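Local coordinates for protein dehalogenase-like hydrolase (Ralstonia solanacearum, PDB 3UMB) that probably catalyses the hydrolytic dehalogenation of small (S)-2-haloalkanoic acids, giving (R)-2-hydroxyalkanoic acids and a halide ion, at residues S37-D42 with R73-R78; D66-A71 with T90-Y95. All coordinates share one frame; numbering follows the deposited sequence.

Interaction 1 (S37-D42 with R73-R78); sequences SVLWRD and RYACAR. With MG (magnesium ion), chain H; MG (magnesium ion), chain I.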
loop_
_atom_site.group_PDB
_atom_site.type_symbol
_atom_site.label_atom_id
_atom_site.label_comp_id
_atom_site.label_asym_id
_atom_site.label_seq_id
_atom_site.Cartn_x
_atom_site.Cartn_y
_atom_site.Cartn_z
ATOM N N SER A 37 -2.623 -10.215 13.255
ATOM C CA SER A 37 -3.479 -9.054 13.242
ATOM C C SER A 37 -2.717 -7.972 12.498
ATOM O O SER A 37 -3.252 -7.366 11.579
ATOM C CB SER A 37 -3.944 -8.652 14.660
ATOM O OG SER A 37 -2.981 -7.863 15.314
ATOM N N VAL A 38 -1.442 -7.809 12.828
ATOM C CA VAL A 38 -0.562 -6.976 12.017
ATOM C C VAL A 38 -0.539 -7.335 10.514
ATOM O O VAL A 38 -0.769 -6.444 9.679
ATOM C CB VAL A 38 0.878 -6.978 12.523
ATOM C CG1 VAL A 38 1.711 -6.059 11.647
ATOM C CG2 VAL A 38 0.944 -6.501 13.997
ATOM N N LEU A 39 -0.247 -8.607 10.162
ATOM C CA LEU A 39 -0.148 -9.003 8.751
ATOM C C LEU A 39 -1.468 -8.793 8.034
ATOM O O LEU A 39 -1.492 -8.365 6.898
ATOM C CB LEU A 39 0.332 -10.453 8.580
ATOM C CG LEU A 39 0.530 -10.975 7.168
ATOM C CD1 LEU A 39 1.430 -10.036 6.372
ATOM C CD2 LEU A 39 1.035 -12.452 7.193
ATOM N N TRP A 40 -2.560 -9.041 8.747
ATOM C CA TRP A 40 -3.903 -8.946 8.208
ATOM C C TRP A 40 -4.324 -7.511 7.857
ATOM O O TRP A 40 -4.869 -7.265 6.769
ATOM C CB TRP A 40 -4.842 -9.512 9.233
ATOM C CG TRP A 40 -6.242 -9.622 8.834
ATOM C CD1 TRP A 40 -6.782 -9.521 7.589
ATOM C CD2 TRP A 40 -7.298 -9.912 9.716
ATOM N NE1 TRP A 40 -8.150 -9.715 7.645
ATOM C CE2 TRP A 40 -8.486 -9.948 8.955
ATOM C CE3 TRP A 40 -7.369 -10.102 11.118
ATOM C CZ2 TRP A 40 -9.734 -10.190 9.537
ATOM C CZ3 TRP A 40 -8.607 -10.357 11.692
ATOM C CH2 TRP A 40 -9.780 -10.388 10.902
ATOM N N ARG A 41 -4.036 -6.579 8.762
ATOM C CA ARG A 41 -4.287 -5.155 8.525
ATOM C C ARG A 41 -3.421 -4.636 7.370
ATOM O O ARG A 41 -3.924 -3.961 6.473
ATOM C CB ARG A 41 -4.063 -4.351 9.808
ATOM C CG ARG A 41 -4.267 -2.820 9.704
ATOM C CD ARG A 41 -5.701 -2.402 9.231
ATOM N NE ARG A 41 -5.809 -0.939 9.098
ATOM C CZ ARG A 41 -6.786 -0.300 8.435
ATOM N NH1 ARG A 41 -7.771 -0.978 7.828
ATOM N NH2 ARG A 41 -6.778 1.032 8.359
ATOM N N ASP A 42 -2.137 -4.987 7.378
ATOM C CA ASP A 42 -1.241 -4.669 6.271
ATOM C C ASP A 42 -1.834 -5.100 4.939
ATOM O O ASP A 42 -1.971 -4.293 4.029
ATOM C CB ASP A 42 0.112 -5.365 6.426
ATOM C CG ASP A 42 1.147 -4.948 5.335
ATOM O OD1 ASP A 42 1.588 -3.757 5.348
ATOM O OD2 ASP A 42 1.527 -5.818 4.484
ATOM N N ARG A 73 -7.279 -14.583 4.889
ATOM C CA ARG A 73 -6.841 -15.806 4.237
ATOM C C ARG A 73 -5.388 -15.815 3.807
ATOM O O ARG A 73 -4.654 -16.799 4.074
ATOM C CB ARG A 73 -7.690 -16.099 3.022
ATOM C CG ARG A 73 -9.097 -16.537 3.383
ATOM C CD ARG A 73 -9.985 -16.790 2.174
ATOM N NE ARG A 73 -11.332 -17.221 2.622
ATOM C CZ ARG A 73 -12.450 -17.185 1.890
ATOM N NH1 ARG A 73 -12.446 -16.726 0.643
ATOM N NH2 ARG A 73 -13.591 -17.594 2.418
ATOM N N TYR A 74 -4.948 -14.763 3.108
ATOM C CA TYR A 74 -3.523 -14.696 2.772
ATOM C C TYR A 74 -2.702 -14.748 4.083
ATOM O O TYR A 74 -1.715 -15.495 4.184
ATOM C CB TYR A 74 -3.146 -13.446 1.987
ATOM C CG TYR A 74 -1.659 -13.328 1.843
ATOM C CD1 TYR A 74 -1.024 -13.845 0.730
ATOM C CD2 TYR A 74 -0.898 -12.696 2.805
ATOM C CE1 TYR A 74 0.342 -13.779 0.575
ATOM C CE2 TYR A 74 0.485 -12.600 2.679
ATOM C CZ TYR A 74 1.103 -13.169 1.538
ATOM O OH TYR A 74 2.471 -13.128 1.354
ATOM N N ALA A 75 -3.088 -13.942 5.074
ATOM C CA ALA A 75 -2.248 -13.822 6.295
ATOM C C ALA A 75 -2.131 -15.201 7.011
ATOM O O ALA A 75 -1.085 -15.571 7.527
ATOM C CB ALA A 75 -2.807 -12.785 7.223
ATOM N N CYS A 76 -3.204 -15.979 6.986
ATOM C CA CYS A 76 -3.174 -17.276 7.663
ATOM C C CYS A 76 -2.299 -18.292 6.924
ATOM O O CYS A 76 -1.552 -18.986 7.579
ATOM C CB CYS A 76 -4.586 -17.804 7.900
ATOM S SG CYS A 76 -5.381 -16.921 9.296
ATOM N N ALA A 77 -2.389 -18.320 5.591
ATOM C CA ALA A 77 -1.586 -19.158 4.723
ATOM C C ALA A 77 -0.130 -18.861 4.925
ATOM O O ALA A 77 0.653 -19.774 5.140
ATOM C CB ALA A 77 -1.972 -18.958 3.205
ATOM N N ARG A 78 0.221 -17.578 4.909
ATOM C CA ARG A 78 1.609 -17.107 5.103
ATOM C C ARG A 78 2.174 -17.469 6.474
ATOM O O ARG A 78 3.339 -17.764 6.620
ATOM C CB ARG A 78 1.636 -15.591 4.894
ATOM C CG ARG A 78 2.842 -14.784 5.358
ATOM C CD ARG A 78 3.956 -14.629 4.296
ATOM N NE ARG A 78 4.920 -13.608 4.739
ATOM C CZ ARG A 78 4.889 -12.298 4.399
ATOM N NH1 ARG A 78 3.998 -11.788 3.538
ATOM N NH2 ARG A 78 5.802 -11.482 4.913
HETATM MG MG MG H . 2.173 -2.221 3.734
HETATM MG MG MG I . 1.550 -21.819 4.384
HETATM O O HOH W 1 3.295 -4.281 3.410
HETATM O O HOH W 2 2.123 -1.255 5.893
#
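Leu39 CD1 lies over one face of the Arg78 guanidinium, 4.2 Å from Arg78 NH1, while Tyr74 meets the same group at an edge. Arg78 NH1 lies in the plane of the Tyr74 ring, beside the hydroxyl on the CE2 side, and donates a 3.0 Å hydrogen bond to Tyr74 OH. That bond is moderately bent, with 147° at the hydrogen, and the oxygen stands 19° out of the guanidinium plane. The leucine on its face and the phenol at its edge probably restrict rotation of the guanidinium.

These are two helices of the helical cap domain of an L-2-haloacid dehalogenase of the HAD superfamily. They run closer to antiparallel than parallel, at 137°, with their axes 8.7 Å apart. The close spacing is possible because Ala75 faces helix 33-54: its CB is 3.8 Å from Leu39 CG, with Trp40 CB alongside at 4.3 Å. The tryptophan indole is fixed elsewhere, its NE1 bonded to Thr68 O. Leu39 CD2 reaches furthest, touching Ala75 CA and Arg78 CG, and the leucine and arginine side chains meet at about a right angle. Arg78 CG stands anti to its backbone N, and the bend at chi2 turns the guanidinium toward Tyr74 OH.

Two magnesium ions lie nearby. At one, Asp42 OD1 and two waters bind a magnesium ion that is also held by Asp42 OD1 of the second subunit, so the ion links the two chains. Off the C-terminal end of helix 64-78, a second magnesium ion takes the carbonyl oxygen Ala77 O at 2.4 Å, together with Asn80 OD1.

Interaction 2 (D66-A71 with T90-Y95); sequences DVTVDA and TLMREY
The methyl CG2 of Thr68 fits between two side chains of helix 85-96, Met92 and Tyr95. Residue 92 is present as selenomethionine, and its terminal CE comes within 3.6 Å of Thr68 CG2. The same CE is 3.6 Å from Val69 CG2, so one methyl group fills the angle between two consecutive residues of segment 66-71. The Met92 chain has to fold to do this. It leaves the backbone with CG anti to the carbonyl carbon (chi1 -73°) and then bends twice more, at chi2 and chi3, which brings SE and CE round against the neighbouring helix. Selenium takes part as well, at 3.8 Å from Thr68 CG2. Val69 meets this curled chain at about a right angle, through CG2.

The two helices belong to the helical cap of the dehalogenase, and here they cross at 138° with axes 11.3 Å apart, a spacing that leaves side chains rather than backbones to bridge the gap. On the Tyr95 side the bridge is a CH-pi contact: Thr68 CG2 stands over the ring face, 4.1 Å from the centroid and 29° off the normal, leaning toward the CD1–CE1 edge.

Thr68 divides its two branches between different neighbours. With CG2 anti to the backbone N and aimed at helix 85-96, OG1 is left beside the backbone, where it bonds to Phe64 O one turn earlier and to Gln44 NE2 of helix 33-54. Tyr95 OH is hydrogen-bonded to that same amide nitrogen.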
loop_
_atom_site.group_PDB
_atom_site.type_symbol
_atom_site.label_atom_id
_atom_site.label_comp_id
_atom_site.label_asym_id
_atom_site.label_seq_id
_atom_site.Cartn_x
_atom_site.Cartn_y
_atom_site.Cartn_z
ATOM N N ASP A 66 -15.164 -8.414 1.522
ATOM C CA ASP A 66 -14.556 -9.499 0.777
ATOM C C ASP A 66 -13.034 -9.317 0.669
ATOM O O ASP A 66 -12.282 -10.316 0.653
ATOM C CB ASP A 66 -15.222 -9.627 -0.601
ATOM C CG ASP A 66 -16.781 -9.611 -0.516
ATOM O OD1 ASP A 66 -17.403 -10.637 -0.185
ATOM O OD2 ASP A 66 -17.381 -8.564 -0.755
ATOM N N VAL A 67 -12.576 -8.060 0.569
ATOM C CA VAL A 67 -11.144 -7.772 0.624
ATOM C C VAL A 67 -10.585 -8.174 1.988
ATOM O O VAL A 67 -9.433 -8.588 2.075
ATOM C CB VAL A 67 -10.783 -6.268 0.304
ATOM C CG1 VAL A 67 -9.288 -5.976 0.628
ATOM C CG2 VAL A 67 -11.162 -5.897 -1.204
ATOM N N THR A 68 -11.391 -8.031 3.054
ATOM C CA THR A 68 -10.921 -8.312 4.414
ATOM C C THR A 68 -10.783 -9.858 4.578
ATOM O O THR A 68 -9.890 -10.352 5.216
ATOM C CB THR A 68 -11.811 -7.633 5.473
ATOM O OG1 THR A 68 -11.657 -6.214 5.391
ATOM C CG2 THR A 68 -11.464 -8.078 6.890
ATOM N N VAL A 69 -11.666 -10.608 3.957
ATOM C CA VAL A 69 -11.592 -12.071 3.956
ATOM C C VAL A 69 -10.317 -12.499 3.207
ATOM O O VAL A 69 -9.489 -13.201 3.766
ATOM C CB VAL A 69 -12.899 -12.646 3.335
ATOM C CG1 VAL A 69 -12.787 -14.136 3.031
ATOM C CG2 VAL A 69 -14.103 -12.335 4.275
ATOM N N ASP A 70 -10.139 -11.988 1.981
ATOM C CA ASP A 70 -8.918 -12.220 1.201
ATOM C C ASP A 70 -7.655 -11.972 2.029
ATOM O O ASP A 70 -6.751 -12.797 2.058
ATOM C CB ASP A 70 -8.874 -11.320 -0.023
ATOM C CG ASP A 70 -9.979 -11.592 -0.984
ATOM O OD1 ASP A 70 -10.546 -12.683 -0.861
ATOM O OD2 ASP A 70 -10.304 -10.707 -1.824
ATOM N N ALA A 71 -7.567 -10.818 2.661
ATOM C CA ALA A 71 -6.366 -10.481 3.423
ATOM C C ALA A 71 -6.185 -11.460 4.586
ATOM O O ALA A 71 -5.059 -11.847 4.903
ATOM C CB ALA A 71 -6.395 -9.029 3.951
ATOM N N THR A 90 -15.658 -16.946 12.739
ATOM C CA THR A 90 -15.505 -16.313 14.055
ATOM C C THR A 90 -14.793 -14.994 14.024
ATOM O O THR A 90 -15.093 -14.095 14.817
ATOM C CB THR A 90 -14.717 -17.207 15.031
ATOM O OG1 THR A 90 -15.437 -18.416 15.237
ATOM C CG2 THR A 90 -14.526 -16.513 16.379
ATOM N N LEU A 91 -13.801 -14.870 13.148
ATOM C CA LEU A 91 -12.968 -13.658 13.183
ATOM C C LEU A 91 -13.653 -12.563 12.431
ATOM O O LEU A 91 -13.540 -11.412 12.780
ATOM C CB LEU A 91 -11.562 -13.904 12.627
ATOM C CG LEU A 91 -10.573 -14.463 13.662
ATOM C CD1 LEU A 91 -9.225 -14.731 12.984
ATOM C CD2 LEU A 91 -10.426 -13.488 14.846
HETATM N N MSE A 92 -14.348 -12.957 11.376
HETATM C CA MSE A 92 -15.166 -12.050 10.585
HETATM C C MSE A 92 -16.360 -11.503 11.442
HETATM O O MSE A 92 -16.503 -10.270 11.549
HETATM C CB MSE A 92 -15.567 -12.718 9.233
HETATM C CG MSE A 92 -14.374 -12.847 8.132
HETATM SE SE MSE A 92 -13.191 -11.262 8.063
HETATM C CE MSE A 92 -14.465 -10.065 7.086
ATOM N N ARG A 93 -17.127 -12.377 12.114
ATOM C CA ARG A 93 -18.109 -11.937 13.131
ATOM C C ARG A 93 -17.523 -10.898 14.040
ATOM O O ARG A 93 -18.079 -9.820 14.239
ATOM C CB ARG A 93 -18.584 -13.093 14.023
ATOM C CG ARG A 93 -19.518 -14.074 13.319
ATOM C CD ARG A 93 -20.265 -15.000 14.279
ATOM N NE ARG A 93 -19.672 -16.342 14.393
ATOM C CZ ARG A 93 -19.851 -17.357 13.536
ATOM N NH1 ARG A 93 -20.594 -17.222 12.431
ATOM N NH2 ARG A 93 -19.260 -18.528 13.780
ATOM N N GLU A 94 -16.370 -11.217 14.597
ATOM C CA GLU A 94 -15.714 -10.281 15.445
ATOM C C GLU A 94 -15.544 -8.973 14.720
ATOM O O GLU A 94 -15.682 -7.916 15.326
ATOM C CB GLU A 94 -14.356 -10.812 15.883
ATOM C CG GLU A 94 -13.887 -10.152 17.120
ATOM C CD GLU A 94 -14.591 -10.655 18.347
ATOM O OE1 GLU A 94 -15.015 -11.843 18.359
ATOM O OE2 GLU A 94 -14.708 -9.851 19.295
ATOM N N TYR A 95 -15.244 -9.050 13.423
ATOM C CA TYR A 95 -14.953 -7.844 12.616
ATOM C C TYR A 95 -16.226 -7.043 12.378
ATOM O O TYR A 95 -16.206 -5.820 12.447
ATOM C CB TYR A 95 -14.255 -8.171 11.256
ATOM C CG TYR A 95 -13.273 -7.081 10.790
ATOM C CD1 TYR A 95 -11.928 -7.360 10.601
ATOM C CD2 TYR A 95 -13.686 -5.772 10.587
ATOM C CE1 TYR A 95 -11.025 -6.367 10.214
ATOM C CE2 TYR A 95 -12.790 -4.780 10.199
ATOM C CZ TYR A 95 -11.465 -5.087 10.012
ATOM O OH TYR A 95 -10.585 -4.104 9.625
#

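How the interactions relate
From the N terminus, 37-42 on helix 33-54 comes first, then 66-71 and 73-78 in succession on helix 64-78, and last 90-95 on helix 85-96. Interaction 1 closes a loop of 30 residues and interaction 2 one of 18. The two loops cross, because 66-71 comes before interaction 1 is closed and its partner 90-95 comes after. Helix 64-78 is thus shared, packing against both helix 33-54 and helix 85-96. Trp40 bridges the two contacts directly: its CH2 lies 3.7 Å from Tyr95 CD1 and its CZ2 3.9 Å from Met92 SE, bringing three cap helices together around one indole.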